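Local coordinates for transcription regulator AmtR (PDB 5E57), which is a TetR-family transcription regulator of nitrogen metabolism that probably binds DNA through a helix-turn-helix motif in each subunit of a dimer, at residues R33-V38 with A43-H48; P80-L85 with L185-D190; L134-I139 with E147-P152. One frame throughout, in Å; residues are numbered along the deposited sequence.

Interaction 1. Residues R33-V38 with A43-H48; sequences RIADEV and ASLYHH
Leu45 faces Ile34 and Ala35 across the predicted helix-turn-helix, the DNA-binding motif of TetR-family regulators. Residues 33-38 belong to the first helix of the motif, 31-38. Residues 43-45 belong to the short second helix, 42-45, which in this family is the recognition helix. The backbones come closest at Ala35 CA and Leu45 CA, 6.6 Å apart.

Leu45 bridges this gap with one methyl group. Its CB points toward helix 31-38 but stays 4.8 Å from Ala35 CB. From there the side chain turns toward Ile34. Leu45 CG, anti to the backbone N (chi1 -178°), is 5.1 Å from Ile34 CG2, nearer to that atom than Leu45 CB is. Leu45 CD1 makes the contacts. It meets Ile34 CG2 at 4.0 Å, and it sits equally far, 4.0 Å, from Ala35 CB. The same methyl, Leu45 CD1, is 4.0 Å from Ala35 N. The other methyl, Leu45 CD2, turns away from this meeting point and is 5.9 Å from Ile34 CG2.

Ile34 answers with its short branch. Ile34 CG2 and, behind it, Ile34 CB at 4.2 Å are the atoms nearest Leu45 CD1. The two side chains cross at about a right angle. The packing is apolar and all three touching residues are buried, as expected for the inside of a helix-turn-helix. Ile34 also touches Ala17 of helix 9-23, so it links the motif to the helix before it. Ser44 OG bonds to Arg41 O in the turn. Tyr46 OH shares a hydrogen bond with Thr31 OG1.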
ATOM      1  N   ARG A  33     -15.983   1.793 -24.625  1.00 29.14           N
ATOM      2  CA  ARG A  33     -14.520   1.583 -24.770  1.00 28.96           C
ATOM      3  C   ARG A  33     -14.152   0.142 -24.552  1.00 28.46           C
ATOM      4  O   ARG A  33     -13.460  -0.462 -25.340  1.00 28.51           O
ATOM      5  CB  ARG A  33     -13.724   2.513 -23.823  1.00 31.90           C
ATOM      6  N   ILE A  34     -14.679  -0.453 -23.478  1.00 30.85           N
ATOM      7  CA  ILE A  34     -14.423  -1.849 -23.196  1.00 27.88           C
ATOM      8  C   ILE A  34     -14.866  -2.745 -24.352  1.00 28.65           C
ATOM      9  O   ILE A  34     -14.178  -3.691 -24.724  1.00 26.74           O
ATOM     10  CB  ILE A  34     -15.165  -2.313 -21.920  1.00 25.91           C
ATOM     11  CG1 ILE A  34     -14.710  -1.522 -20.697  1.00 23.50           C
ATOM     12  CG2 ILE A  34     -14.873  -3.778 -21.684  1.00 25.45           C
ATOM     13  CD1 ILE A  34     -15.480  -1.849 -19.446  1.00 22.65           C
ATOM     14  N   ALA A  35     -16.046  -2.468 -24.888  1.00 30.97           N
ATOM     15  CA  ALA A  35     -16.613  -3.287 -25.955  1.00 31.41           C
ATOM     16  C   ALA A  35     -15.797  -3.137 -27.234  1.00 30.06           C
ATOM     17  O   ALA A  35     -15.539  -4.095 -27.948  1.00 31.42           O
ATOM     18  CB  ALA A  35     -18.055  -2.853 -26.231  1.00 32.41           C
ATOM     19  N   ASP A  36     -15.451  -1.908 -27.527  1.00 31.34           N
ATOM     20  CA  ASP A  36     -14.522  -1.639 -28.613  1.00 37.05           C
ATOM     21  C   ASP A  36     -13.184  -2.341 -28.437  1.00 40.29           C
ATOM     22  O   ASP A  36     -12.655  -2.855 -29.415  1.00 39.00           O
ATOM     23  CB  ASP A  36     -14.313  -0.140 -28.792  1.00 36.08           C
ATOM     24  CG  ASP A  36     -15.490   0.515 -29.512  1.00 39.53           C
ATOM     25  OD1 ASP A  36     -16.286  -0.235 -30.107  1.00 44.05           O
ATOM     26  OD2 ASP A  36     -15.618   1.756 -29.496  1.00 40.14           O
ATOM     27  N   GLU A  37     -12.636  -2.383 -27.210  1.00 39.70           N
ATOM     28  CA  GLU A  37     -11.303  -2.983 -27.016  1.00 37.65           C
ATOM     29  C   GLU A  37     -11.396  -4.476 -27.301  1.00 39.23           C
ATOM     30  O   GLU A  37     -10.484  -5.054 -27.851  1.00 35.53           O
ATOM     31  CB  GLU A  37     -10.748  -2.702 -25.625  1.00 38.14           C
ATOM     32  N   VAL A  38     -12.523  -5.109 -26.966  1.00 37.22           N
ATOM     33  CA  VAL A  38     -12.659  -6.524 -27.236  1.00 36.21           C
ATOM     34  C   VAL A  38     -13.194  -6.780 -28.652  1.00 36.32           C
ATOM     35  O   VAL A  38     -13.002  -7.835 -29.165  1.00 35.75           O
ATOM     36  CB  VAL A  38     -13.376  -7.327 -26.076  1.00 38.80           C
ATOM     37  CG1 VAL A  38     -13.843  -6.457 -24.918  1.00 40.65           C
ATOM     38  CG2 VAL A  38     -14.480  -8.242 -26.558  1.00 37.08           C
ATOM     39  N   ALA A  43     -23.970  -3.754 -26.720  1.00 30.46           N
ATOM     40  CA  ALA A  43     -25.176  -4.474 -26.277  1.00 31.19           C
ATOM     41  C   ALA A  43     -24.899  -5.962 -25.964  1.00 32.64           C
ATOM     42  O   ALA A  43     -25.550  -6.543 -25.062  1.00 33.68           O
ATOM     43  CB  ALA A  43     -26.283  -4.331 -27.349  1.00 29.83           C
ATOM     44  N   SER A  44     -23.948  -6.590 -26.687  1.00 31.99           N
ATOM     45  CA  SER A  44     -23.582  -7.970 -26.403  1.00 32.55           C
ATOM     46  C   SER A  44     -22.900  -8.040 -25.044  1.00 30.27           C
ATOM     47  O   SER A  44     -23.094  -8.960 -24.239  1.00 32.28           O
ATOM     48  CB  SER A  44     -22.683  -8.556 -27.480  1.00 36.71           C
ATOM     49  OG  SER A  44     -21.421  -7.893 -27.481  1.00 41.31           O
ATOM     50  N   LEU A  45     -22.111  -7.042 -24.763  1.00 31.54           N
ATOM     51  CA  LEU A  45     -21.407  -7.007 -23.468  1.00 31.46           C
ATOM     52  C   LEU A  45     -22.376  -7.097 -22.279  1.00 29.67           C
ATOM     53  O   LEU A  45     -22.068  -7.823 -21.315  1.00 24.31           O
ATOM     54  CB  LEU A  45     -20.551  -5.752 -23.394  1.00 32.88           C
ATOM     55  CG  LEU A  45     -19.688  -5.497 -22.188  1.00 33.79           C
ATOM     56  CD1 LEU A  45     -18.732  -4.346 -22.535  1.00 39.23           C
ATOM     57  CD2 LEU A  45     -20.528  -5.116 -21.015  1.00 31.57           C
ATOM     58  N   TYR A  46     -23.564  -6.473 -22.376  1.00 25.72           N
ATOM     59  CA  TYR A  46     -24.464  -6.448 -21.234  1.00 26.05           C
ATOM     60  C   TYR A  46     -25.001  -7.743 -20.822  1.00 26.05           C
ATOM     61  O   TYR A  46     -25.517  -7.847 -19.693  1.00 25.02           O
ATOM     62  CB  TYR A  46     -25.628  -5.431 -21.355  1.00 26.03           C
ATOM     63  CG  TYR A  46     -25.148  -4.055 -21.635  1.00 25.31           C
ATOM     64  CD1 TYR A  46     -24.080  -3.535 -20.947  1.00 24.39           C
ATOM     65  CD2 TYR A  46     -25.720  -3.281 -22.611  1.00 25.27           C
ATOM     66  CE1 TYR A  46     -23.615  -2.276 -21.240  1.00 25.68           C
ATOM     67  CE2 TYR A  46     -25.269  -2.021 -22.896  1.00 25.99           C
ATOM     68  CZ  TYR A  46     -24.214  -1.513 -22.216  1.00 24.75           C
ATOM     69  OH  TYR A  46     -23.732  -0.225 -22.481  1.00 23.19           O
ATOM     70  N   HIS A  47     -24.906  -8.751 -21.689  1.00 29.84           N
ATOM     71  CA  HIS A  47     -25.432 -10.081 -21.341  1.00 29.45           C
ATOM     72  C   HIS A  47     -24.394 -10.902 -20.635  1.00 31.30           C
ATOM     73  O   HIS A  47     -24.712 -11.966 -20.135  1.00 32.13           O
ATOM     74  CB  HIS A  47     -26.028 -10.806 -22.549  1.00 34.18           C
ATOM     75  CG  HIS A  47     -27.162 -10.048 -23.164  1.00 34.76           C
ATOM     76  ND1 HIS A  47     -28.285  -9.690 -22.450  1.00 31.03           N
ATOM     77  CD2 HIS A  47     -27.278  -9.467 -24.376  1.00 34.61           C
ATOM     78  CE1 HIS A  47     -29.065  -8.959 -23.220  1.00 32.40           C
ATOM     79  NE2 HIS A  47     -28.478  -8.810 -24.390  1.00 33.74           N
ATOM     80  N   HIS A  48     -23.187 -10.346 -20.505  1.00 29.81           N
ATOM     81  CA  HIS A  48     -22.195 -10.885 -19.570  1.00 28.24           C
ATOM     82  C   HIS A  48     -22.133 -10.058 -18.283  1.00 28.23           C
ATOM     83  O   HIS A  48     -22.145 -10.588 -17.177  1.00 25.70           O
ATOM     84  CB  HIS A  48     -20.874 -10.914 -20.272  1.00 30.45           C
ATOM     85  CG  HIS A  48     -20.870 -11.803 -21.484  1.00 30.90           C
ATOM     86  ND1 HIS A  48     -20.995 -13.175 -21.402  1.00 32.40           N
ATOM     87  CD2 HIS A  48     -20.742 -11.521 -22.800  1.00 31.63           C
ATOM     88  CE1 HIS A  48     -20.931 -13.709 -22.612  1.00 32.14           C
ATOM     89  NE2 HIS A  48     -20.778 -12.728 -23.484  1.00 34.09           N
TER

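Interaction 2. Residues P80-L85 with L185-D190; sequences PAAPRL and LGFDGD
Ala81 O takes two backbone bonds, from Arg84 N at 2.9 Å and from Leu85 N at 3.0 Å. They lie at the N-terminal end of helix 82-98, whose Ala82 and Leu85 point toward residues 185-190. Arg84 folds back toward the preceding residues: its NE bonds to Pro80 O at 3.2 Å, nearly straight at 166°. The donor stands 53° out of the carbonyl plane, while the oxygen lies close to the guanidinium plane. Arg84 NH1 bonds to Leu74 O.

The loop 185-190 joins helix 173-183 to helix 191-202 in the all-helical C-terminal part of this TetR-type fold. Gly186 ends the earlier helix in a Schellman motif with positive phi. Asp190 is the N-cap of the later one, and its OD2 bonds to Glu193 N.

Across the contact the packing is apolar. Leu85 and Leu185 reach tip to tip, and Leu85 CD2 meets Leu185 CD1 at 3.4 Å, tighter than usual for two methyls. Ala82 CB approaches the Phe187 ring obliquely, 3.6 Å from its CE1 and 3.8 Å from its CD1. Phe187 has CG anti to its backbone N (chi1 -177°), which turns the ring toward helix 82-98. Phe191 meets this ring edge-to-face, and Gly189 N lies 3.3 Å above its plane, offset toward the rim.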
ATOM      1  N   PRO A  80       1.318 -24.829  14.984  1.00 35.37           N
ATOM      2  CA  PRO A  80       1.904 -23.508  15.116  1.00 33.65           C
ATOM      3  C   PRO A  80       1.315 -22.469  14.113  1.00 27.03           C
ATOM      4  O   PRO A  80       1.015 -22.783  12.941  1.00 27.57           O
ATOM      5  CB  PRO A  80       3.404 -23.761  14.891  1.00 33.31           C
ATOM      6  CG  PRO A  80       3.555 -25.186  14.438  1.00 36.82           C
ATOM      7  CD  PRO A  80       2.331 -25.903  14.853  1.00 36.22           C
ATOM      8  N   ALA A  81       1.077 -21.283  14.619  1.00 24.39           N
ATOM      9  CA  ALA A  81       0.551 -20.194  13.810  1.00 23.19           C
ATOM     10  C   ALA A  81       1.555 -19.698  12.738  1.00 21.24           C
ATOM     11  O   ALA A  81       1.158 -19.343  11.636  1.00 19.75           O
ATOM     12  CB  ALA A  81       0.135 -19.027  14.718  1.00 22.15           C
ATOM     13  N   ALA A  82       2.844 -19.619  13.063  1.00 22.95           N
ATOM     14  CA  ALA A  82       3.837 -19.035  12.136  1.00 22.83           C
ATOM     15  C   ALA A  82       3.866 -19.678  10.746  1.00 24.34           C
ATOM     16  O   ALA A  82       3.810 -18.952   9.746  1.00 25.13           O
ATOM     17  CB  ALA A  82       5.240 -19.006  12.768  1.00 26.68           C
ATOM     18  N   PRO A  83       3.907 -21.029  10.669  1.00 22.84           N
ATOM     19  CA  PRO A  83       3.911 -21.615   9.342  1.00 23.57           C
ATOM     20  C   PRO A  83       2.614 -21.360   8.618  1.00 24.44           C
ATOM     21  O   PRO A  83       2.576 -21.449   7.380  1.00 21.42           O
ATOM     22  CB  PRO A  83       4.074 -23.118   9.593  1.00 22.76           C
ATOM     23  CG  PRO A  83       4.888 -23.183  10.866  1.00 26.02           C
ATOM     24  CD  PRO A  83       4.410 -21.976  11.684  1.00 24.53           C
ATOM     25  N   ARG A  84       1.553 -21.058   9.364  1.00 23.70           N
ATOM     26  CA  ARG A  84       0.244 -20.964   8.708  1.00 25.32           C
ATOM     27  C   ARG A  84       0.090 -19.582   8.036  1.00 22.86           C
ATOM     28  O   ARG A  84      -0.283 -19.472   6.847  1.00 21.15           O
ATOM     29  CB  ARG A  84      -0.879 -21.288   9.693  1.00 25.48           C
ATOM     30  CG  ARG A  84      -0.978 -22.808   9.939  1.00 26.19           C
ATOM     31  CD  ARG A  84      -2.229 -23.120  10.734  1.00 27.71           C
ATOM     32  NE  ARG A  84      -2.074 -22.689  12.081  1.00 27.17           N
ATOM     33  CZ  ARG A  84      -3.013 -22.152  12.873  1.00 25.27           C
ATOM     34  NH1 ARG A  84      -4.215 -21.855  12.459  1.00 27.59           N
ATOM     35  NH2 ARG A  84      -2.672 -21.854  14.107  1.00 23.53           N
ATOM     36  N   LEU A  85       0.443 -18.578   8.805  1.00 22.42           N
ATOM     37  CA  LEU A  85       0.516 -17.242   8.349  1.00 22.04           C
ATOM     38  C   LEU A  85       1.513 -17.118   7.206  1.00 22.04           C
ATOM     39  O   LEU A  85       1.162 -16.628   6.144  1.00 23.99           O
ATOM     40  CB  LEU A  85       0.942 -16.354   9.471  1.00 22.46           C
ATOM     41  CG  LEU A  85       1.142 -14.883   9.100  1.00 23.22           C
ATOM     42  CD1 LEU A  85      -0.153 -14.320   8.573  1.00 23.77           C
ATOM     43  CD2 LEU A  85       1.570 -14.102  10.342  1.00 24.49           C
ATOM     44  N   LEU A 185       6.416  -9.451  13.472  1.00 22.43           N
ATOM     45  CA  LEU A 185       5.698 -10.042  14.605  1.00 25.37           C
ATOM     46  C   LEU A 185       6.603 -10.610  15.701  1.00 27.30           C
ATOM     47  O   LEU A 185       6.103 -11.177  16.639  1.00 29.28           O
ATOM     48  CB  LEU A 185       4.841 -11.172  14.110  1.00 22.72           C
ATOM     49  CG  LEU A 185       3.878 -10.789  13.018  1.00 22.92           C
ATOM     50  CD1 LEU A 185       3.127 -12.050  12.597  1.00 21.34           C
ATOM     51  CD2 LEU A 185       2.943  -9.685  13.456  1.00 22.67           C
ATOM     52  N   GLY A 186       7.917 -10.513  15.532  1.00 31.99           N
ATOM     53  CA  GLY A 186       8.887 -10.968  16.532  1.00 32.72           C
ATOM     54  C   GLY A 186       9.343 -12.365  16.237  1.00 32.59           C
ATOM     55  O   GLY A 186      10.037 -12.950  17.015  1.00 33.60           O
ATOM     56  N   PHE A 187       8.952 -12.934  15.120  1.00 33.81           N
ATOM     57  CA  PHE A 187       9.479 -14.252  14.804  1.00 37.72           C
ATOM     58  C   PHE A 187      10.961 -14.129  14.433  1.00 42.22           C
ATOM     59  O   PHE A 187      11.318 -13.340  13.553  1.00 36.88           O
ATOM     60  CB  PHE A 187       8.665 -14.886  13.692  1.00 34.68           C
ATOM     61  CG  PHE A 187       9.069 -16.265  13.323  1.00 35.55           C
ATOM     62  CD1 PHE A 187       8.426 -17.356  13.868  1.00 36.54           C
ATOM     63  CD2 PHE A 187      10.020 -16.473  12.356  1.00 36.41           C
ATOM     64  CE1 PHE A 187       8.776 -18.638  13.483  1.00 36.20           C
ATOM     65  CE2 PHE A 187      10.378 -17.751  11.979  1.00 41.33           C
ATOM     66  CZ  PHE A 187       9.758 -18.838  12.539  1.00 38.13           C
ATOM     67  N   ASP A 188      11.794 -14.924  15.114  1.00 44.31           N
ATOM     68  CA  ASP A 188      13.237 -15.036  14.836  1.00 46.99           C
ATOM     69  C   ASP A 188      13.656 -16.498  14.592  1.00 45.34           C
ATOM     70  O   ASP A 188      14.817 -16.812  14.725  1.00 47.49           O
ATOM     71  CB  ASP A 188      14.075 -14.438  16.002  1.00 45.18           C
ATOM     72  N   GLY A 189      12.717 -17.390  14.288  1.00 38.49           N
ATOM     73  CA  GLY A 189      13.038 -18.775  14.047  1.00 38.89           C
ATOM     74  C   GLY A 189      13.853 -19.005  12.798  1.00 35.72           C
ATOM     75  O   GLY A 189      14.574 -18.124  12.359  1.00 39.73           O
ATOM     76  N   ASP A 190      13.693 -20.174  12.194  1.00 34.15           N
ATOM     77  CA  ASP A 190      14.535 -20.591  11.060  1.00 37.88           C
ATOM     78  C   ASP A 190      13.848 -20.414   9.711  1.00 31.30           C
ATOM     79  O   ASP A 190      13.050 -21.262   9.303  1.00 32.85           O
ATOM     80  CB  ASP A 190      14.906 -22.072  11.224  1.00 40.85           C
ATOM     81  CG  ASP A 190      15.617 -22.663   9.994  1.00 47.74           C
ATOM     82  OD1 ASP A 190      15.905 -23.878  10.037  1.00 56.47           O
ATOM     83  OD2 ASP A 190      15.881 -21.962   8.983  1.00 45.69           O
TER

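Interaction 3. Residues L134-I139 with E147-P152; sequences LAAAVI and EADDLP
The link between helix 118-142 and helix 151-165 folds back on the helix it has just left. Its last step is a type I beta turn from Ala148 to Leu151, closed by Leu151 N to Ala148 O at 3.0 Å. The turn places Asp149 against helix 118-142, where Ala135 CA and Asp149 CA are 5.3 Å apart.

Ala135 is small enough for this close approach. Its CB lies 3.5 Å from Asp149 O and 4.0 Å from Pro152 CG, so it packs against both the turn and Pro152 of helix 151-165. One helical turn later, Ile139 crosses Asp149 at about a right angle. Its CD1 rests 3.8 Å from Asp149 CB and equally far, 3.8 Å, from Asp149 N.

The carboxylate of Asp149 lies along the same helix, beside Ala136. Its CG stands between the backbone N and the carbonyl carbon (chi1 67°), and Asp149 OD2 comes to 4.1 Å from Ala136 CB. The other oxygen, OD1, forms a salt bridge with Arg132 NH1, from the preceding turn of helix 118-142.

Around this turn, Ala135 also packs on Leu85 of helix 82-98, and Pro152 on Ala181 of helix 173-183. The turn lies at the dimer interface as well: Glu147 packs on Val176, Asp150 on Ser162 of helix 151-165 and Leu151 on Ile177 of helix 173-183, all three partners belonging to the second subunit.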
ATOM      1  N   LEU A 134      -4.320 -14.869  12.736  1.00 24.05           N
ATOM      2  CA  LEU A 134      -3.094 -15.661  12.635  1.00 24.03           C
ATOM      3  C   LEU A 134      -1.923 -14.899  13.187  1.00 21.51           C
ATOM      4  O   LEU A 134      -1.146 -15.439  13.988  1.00 21.91           O
ATOM      5  CB  LEU A 134      -2.770 -16.060  11.202  1.00 23.03           C
ATOM      6  CG  LEU A 134      -3.771 -16.999  10.611  1.00 25.97           C
ATOM      7  CD1 LEU A 134      -3.580 -17.046   9.116  1.00 26.26           C
ATOM      8  CD2 LEU A 134      -3.617 -18.384  11.253  1.00 26.89           C
ATOM      9  N   ALA A 135      -1.788 -13.633  12.800  1.00 21.97           N
ATOM     10  CA  ALA A 135      -0.662 -12.840  13.288  1.00 23.14           C
ATOM     11  C   ALA A 135      -0.662 -12.584  14.819  1.00 24.25           C
ATOM     12  O   ALA A 135       0.398 -12.525  15.463  1.00 24.54           O
ATOM     13  CB  ALA A 135      -0.581 -11.504  12.558  1.00 25.18           C
ATOM     14  N   ALA A 136      -1.826 -12.393  15.394  1.00 26.97           N
ATOM     15  CA  ALA A 136      -1.907 -12.205  16.858  1.00 28.19           C
ATOM     16  C   ALA A 136      -1.447 -13.503  17.573  1.00 28.77           C
ATOM     17  O   ALA A 136      -0.828 -13.449  18.633  1.00 29.10           O
ATOM     18  CB  ALA A 136      -3.317 -11.837  17.274  1.00 29.72           C
ATOM     19  N   ALA A 137      -1.686 -14.660  16.957  1.00 27.49           N
ATOM     20  CA  ALA A 137      -1.210 -15.923  17.546  1.00 29.81           C
ATOM     21  C   ALA A 137       0.330 -16.071  17.358  1.00 29.68           C
ATOM     22  O   ALA A 137       1.029 -16.636  18.222  1.00 27.24           O
ATOM     23  CB  ALA A 137      -1.993 -17.130  16.947  1.00 30.66           C
ATOM     24  N   VAL A 138       0.891 -15.537  16.266  1.00 26.58           N
ATOM     25  CA  VAL A 138       2.344 -15.655  16.082  1.00 26.74           C
ATOM     26  C   VAL A 138       3.020 -14.785  17.131  1.00 27.75           C
ATOM     27  O   VAL A 138       4.041 -15.165  17.754  1.00 28.72           O
ATOM     28  CB  VAL A 138       2.811 -15.247  14.670  1.00 26.33           C
ATOM     29  CG1 VAL A 138       4.322 -15.241  14.603  1.00 25.91           C
ATOM     30  CG2 VAL A 138       2.189 -16.154  13.605  1.00 25.36           C
ATOM     31  N   ILE A 139       2.438 -13.606  17.316  1.00 25.43           N
ATOM     32  CA  ILE A 139       2.882 -12.696  18.334  1.00 31.05           C
ATOM     33  C   ILE A 139       2.899 -13.341  19.737  1.00 32.86           C
ATOM     34  O   ILE A 139       3.907 -13.219  20.444  1.00 31.05           O
ATOM     35  CB  ILE A 139       2.055 -11.394  18.355  1.00 29.72           C
ATOM     36  CG1 ILE A 139       2.411 -10.526  17.121  1.00 33.16           C
ATOM     37  CG2 ILE A 139       2.375 -10.572  19.591  1.00 33.02           C
ATOM     38  CD1 ILE A 139       1.364  -9.460  16.810  1.00 29.72           C
ATOM     39  N   GLU A 147       1.069  -4.874  19.029  1.00 30.98           N
ATOM     40  CA  GLU A 147       0.517  -3.841  18.199  1.00 30.07           C
ATOM     41  C   GLU A 147       0.765  -4.099  16.704  1.00 29.32           C
ATOM     42  O   GLU A 147       0.162  -3.441  15.878  1.00 27.49           O
ATOM     43  CB  GLU A 147       1.079  -2.470  18.640  1.00 29.38           C
ATOM     44  N   ALA A 148       1.596  -5.072  16.345  1.00 27.45           N
ATOM     45  CA  ALA A 148       1.972  -5.265  14.970  1.00 25.36           C
ATOM     46  C   ALA A 148       1.006  -6.132  14.182  1.00 24.66           C
ATOM     47  O   ALA A 148       1.289  -6.481  13.042  1.00 25.99           O
ATOM     48  CB  ALA A 148       3.365  -5.896  14.914  1.00 26.46           C
ATOM     49  N   ASP A 149      -0.101  -6.561  14.767  1.00 24.03           N
ATOM     50  CA  ASP A 149      -0.859  -7.620  14.160  1.00 23.40           C
ATOM     51  C   ASP A 149      -1.506  -7.333  12.820  1.00 23.08           C
ATOM     52  O   ASP A 149      -1.905  -8.261  12.175  1.00 25.65           O
ATOM     53  CB  ASP A 149      -1.830  -8.263  15.164  1.00 26.08           C
ATOM     54  CG  ASP A 149      -2.941  -7.361  15.624  1.00 30.94           C
ATOM     55  OD1 ASP A 149      -3.080  -6.199  15.167  1.00 33.70           O
ATOM     56  OD2 ASP A 149      -3.675  -7.864  16.485  1.00 35.86           O
ATOM     57  N   ASP A 150      -1.630  -6.075  12.396  1.00 26.00           N
ATOM     58  CA  ASP A 150      -2.134  -5.706  11.009  1.00 24.64           C
ATOM     59  C   ASP A 150      -1.045  -5.667   9.948  1.00 24.99           C
ATOM     60  O   ASP A 150      -1.362  -5.678   8.735  1.00 26.80           O
ATOM     61  CB  ASP A 150      -2.835  -4.339  11.028  1.00 24.53           C
ATOM     62  CG  ASP A 150      -3.846  -4.156   9.905  1.00 25.93           C
ATOM     63  OD1 ASP A 150      -4.700  -5.038   9.555  1.00 27.33           O
ATOM     64  OD2 ASP A 150      -3.887  -3.044   9.401  1.00 24.98           O
ATOM     65  N   LEU A 151       0.230  -5.691  10.374  1.00 25.44           N
ATOM     66  CA  LEU A 151       1.300  -5.424   9.472  1.00 23.19           C
ATOM     67  C   LEU A 151       1.543  -6.535   8.447  1.00 22.52           C
ATOM     68  O   LEU A 151       1.862  -6.225   7.312  1.00 23.21           O
ATOM     69  CB  LEU A 151       2.561  -5.010  10.203  1.00 24.86           C
ATOM     70  CG  LEU A 151       2.341  -3.760  11.088  1.00 26.05           C
ATOM     71  CD1 LEU A 151       3.652  -3.428  11.733  1.00 28.34           C
ATOM     72  CD2 LEU A 151       1.816  -2.555  10.325  1.00 26.59           C
ATOM     73  N   PRO A 152       1.269  -7.795   8.770  1.00 21.54           N
ATOM     74  CA  PRO A 152       1.488  -8.776   7.684  1.00 22.36           C
ATOM     75  C   PRO A 152       0.525  -8.602   6.540  1.00 21.71           C
ATOM     76  O   PRO A 152       0.915  -8.745   5.338  1.00 18.62           O
ATOM     77  CB  PRO A 152       1.229 -10.115   8.368  1.00 23.61           C
ATOM     78  CG  PRO A 152       1.704  -9.876   9.733  1.00 23.28           C
ATOM     79  CD  PRO A 152       1.185  -8.485  10.065  1.00 22.71           C
TER

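Interaction 1 stands apart from the other two. It lies in the predicted DNA-binding motif, and its centre is about 47 Å from that of interaction 2 and about 43 Å from that of interaction 3, on the opposite side of the chain's centre. Interactions 2 and 3 are neighbours, with centres about 10 Å apart. They touch where Ala81 CB meets Ala137 CB at 3.6 Å, and again where Leu185 CD2 meets Ala148 O at 3.6 Å. Leu85 and Leu185, partners in interaction 2, both touch Ala135 of interaction 3, so the two contacts belong to one continuous apolar patch. Interaction 3 extends from this patch to the second subunit.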